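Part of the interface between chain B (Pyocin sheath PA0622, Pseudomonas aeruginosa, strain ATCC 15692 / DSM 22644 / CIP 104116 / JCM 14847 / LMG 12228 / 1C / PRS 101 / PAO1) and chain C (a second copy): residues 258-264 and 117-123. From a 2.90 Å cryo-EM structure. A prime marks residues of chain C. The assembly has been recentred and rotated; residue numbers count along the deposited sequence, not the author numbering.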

# COMPACT_ATOMS: atom_id res chain seq x y z
N ILE B 258 -1.52 -52.31 -38.29
CA ILE B 258 -1.27 -50.88 -38.49
C ILE B 258 -2.43 -50.36 -39.32
O ILE B 258 -2.65 -50.84 -40.44
CB ILE B 258 0.07 -50.64 -39.20
CG1 ILE B 258 1.23 -51.24 -38.40
CG2 ILE B 258 0.31 -49.18 -39.35
CD1 ILE B 258 2.50 -51.36 -39.17
N ILE B 259 -3.17 -49.37 -38.80
CA ILE B 259 -4.57 -49.22 -39.15
C ILE B 259 -4.88 -47.95 -39.94
O ILE B 259 -5.71 -47.99 -40.85
CB ILE B 259 -5.48 -49.35 -37.91
CG1 ILE B 259 -4.89 -48.63 -36.69
CG2 ILE B 259 -5.73 -50.80 -37.65
CD1 ILE B 259 -5.36 -47.22 -36.49
N ARG B 260 -4.29 -46.80 -39.62
CA ARG B 260 -4.80 -45.57 -40.24
C ARG B 260 -3.70 -44.81 -40.95
O ARG B 260 -2.53 -45.18 -40.86
CB ARG B 260 -5.49 -44.66 -39.21
CG ARG B 260 -4.56 -43.99 -38.23
CD ARG B 260 -5.33 -43.19 -37.20
NE ARG B 260 -6.07 -42.09 -37.81
CZ ARG B 260 -5.57 -40.88 -38.02
NH1 ARG B 260 -4.33 -40.59 -37.66
NH2 ARG B 260 -6.32 -39.94 -38.58
N ASP B 261 -4.12 -43.82 -41.75
CA ASP B 261 -3.38 -42.59 -42.09
C ASP B 261 -1.98 -42.86 -42.62
O ASP B 261 -0.98 -42.50 -41.99
CB ASP B 261 -3.35 -41.66 -40.87
N ASP B 262 -1.93 -43.50 -43.80
CA ASP B 262 -0.69 -43.93 -44.45
C ASP B 262 0.17 -44.80 -43.53
O ASP B 262 1.38 -44.61 -43.41
CB ASP B 262 0.13 -42.74 -44.97
N GLY B 263 -0.48 -45.75 -42.86
CA GLY B 263 0.22 -46.57 -41.90
C GLY B 263 0.67 -45.78 -40.69
O GLY B 263 1.83 -45.40 -40.62
N TYR B 264 -0.22 -45.47 -39.77
CA TYR B 264 0.12 -44.48 -38.75
C TYR B 264 0.29 -45.08 -37.36
O TYR B 264 1.22 -44.69 -36.65
CB TYR B 264 -0.94 -43.38 -38.75
CG TYR B 264 -0.59 -42.09 -38.06
CD1 TYR B 264 0.42 -41.28 -38.56
CD2 TYR B 264 -1.32 -41.65 -36.98
CE1 TYR B 264 0.73 -40.08 -37.94
CE2 TYR B 264 -1.02 -40.44 -36.36
CZ TYR B 264 0.01 -39.67 -36.85
OH TYR B 264 0.32 -38.47 -36.24
N GLY C 117 -9.90 -46.91 -48.47
CA GLY C 117 -9.69 -45.49 -48.69
C GLY C 117 -8.94 -44.83 -47.54
O GLY C 117 -8.01 -44.05 -47.76
N LYS C 118 -9.34 -45.13 -46.32
CA LYS C 118 -8.49 -44.87 -45.18
C LYS C 118 -7.41 -45.94 -45.15
O LYS C 118 -7.59 -47.03 -45.70
CB LYS C 118 -9.32 -44.86 -43.89
CG LYS C 118 -8.65 -44.27 -42.68
CD LYS C 118 -9.63 -44.16 -41.53
CE LYS C 118 -9.00 -43.52 -40.32
NZ LYS C 118 -9.98 -43.44 -39.20
N SER C 119 -6.25 -45.59 -44.57
CA SER C 119 -4.98 -46.32 -44.47
C SER C 119 -4.22 -46.38 -45.79
O SER C 119 -3.07 -46.82 -45.82
CB SER C 119 -5.15 -47.76 -43.95
OG SER C 119 -5.82 -48.57 -44.88
N ARG C 120 -4.83 -45.92 -46.87
CA ARG C 120 -4.10 -45.59 -48.08
C ARG C 120 -3.95 -44.10 -48.28
O ARG C 120 -2.98 -43.67 -48.89
CB ARG C 120 -4.79 -46.16 -49.32
CG ARG C 120 -4.59 -47.62 -49.57
CD ARG C 120 -3.21 -47.82 -50.15
NE ARG C 120 -2.95 -49.23 -50.43
CZ ARG C 120 -3.27 -49.83 -51.57
NH1 ARG C 120 -3.90 -49.15 -52.52
NH2 ARG C 120 -2.99 -51.11 -51.74
N PHE C 121 -4.93 -43.31 -47.84
CA PHE C 121 -4.92 -41.88 -48.10
C PHE C 121 -5.43 -41.03 -46.95
O PHE C 121 -5.49 -39.81 -47.11
CB PHE C 121 -5.76 -41.57 -49.34
CG PHE C 121 -5.28 -42.24 -50.58
CD1 PHE C 121 -4.13 -41.81 -51.22
CD2 PHE C 121 -6.00 -43.28 -51.13
CE1 PHE C 121 -3.69 -42.43 -52.36
CE2 PHE C 121 -5.57 -43.90 -52.27
CZ PHE C 121 -4.42 -43.47 -52.89
N ASN C 122 -5.78 -41.63 -45.80
CA ASN C 122 -6.44 -40.97 -44.66
C ASN C 122 -7.72 -40.27 -45.11
O ASN C 122 -7.97 -39.10 -44.80
CB ASN C 122 -5.50 -39.99 -43.95
CG ASN C 122 -5.98 -39.61 -42.57
OD1 ASN C 122 -6.92 -40.20 -42.05
ND2 ASN C 122 -5.38 -38.58 -42.00
N ALA C 123 -8.55 -41.00 -45.85
CA ALA C 123 -9.80 -40.46 -46.38
C ALA C 123 -10.83 -41.60 -46.37
O ALA C 123 -10.92 -42.36 -47.33
CB ALA C 123 -9.61 -39.89 -47.77

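Two loop segments from neighbouring copies of the pyocin sheath protein meet here by packing, with no hydrogen bond between them among the modelled atoms. Together they bury 314 Å², about half of it on Ser119′, Arg260 and Asn122′. The backbones approach closely at two points: the CA atoms of Arg260 and Ser119′ lie 4.3 Å apart, as do those of Asp261 and Asn122′.

Ser119′ gives up the most surface, 61 Å². Its CB lies 3.2 Å from Ile259 O, and its CA sits 4.0 Å from Arg260 C and 3.8 Å from Asp261 N, so the residue rests against the chain B backbone rather than against a side chain. A small side chain suits so close an approach. Its hydroxyl is spent at home: with chi1 at 69° (p), OG donates a very short hydrogen bond of 2.5 Å to Lys118′ O. On the carbonyl side, Ser119′ O lies 4.0 Å from Asp262 CA and 4.1 Å from Gly263 N, too far from that amide for a hydrogen bond.

Arg260 has 51 Å² covered by the chain C stretch. Its CA-to-CB bond points sideways, and the p, t, m course of chi1 to chi3 carries the long side chain past the end of Lys118′ and brings its tip to Asn122′. Arg260 CB packs 3.9 Å from Lys118′ CE, an aliphatic contact made possible by the fully extended lysine, all four of whose chi angles are t. The same packing brings like charges together, with Arg260 NE 4.4 Å from Lys118′ NZ; this pair cannot be counted as an attraction. Farther out, Arg260 NH2 approaches Asn122′ OD1 to 3.5 Å, a polar contact that places a carbonyl oxygen near the positively charged guanidinium.

Asn122′ contributes 48 Å² and remains exposed in the assembly, a setting in which its polar amide is at ease. With chi1 at -163° (t), it also reaches Asp261, whose CB lies 3.7 Å from Asn122′ CG. Asp261 and Asp262 are modelled only as far as CB, so any contacts of their carboxylates cannot be described.

The chain B backbone turns sharply beside Ser119′. Asp261, Asp262 and Gly263 all have positive phi, a conformation easiest for glycine, as at Gly263, and here also taken up by the two aspartates, and a weak hydrogen bond from Tyr264 N to Arg260 O (2.6 Å) spans the turn. In chain C, a weak bond from Phe121′ N to Gly117′ O (3.2 Å) spans Lys118′, Ser119′ and Arg120′. At Gly117′, a CB would clash with Ala123′ O.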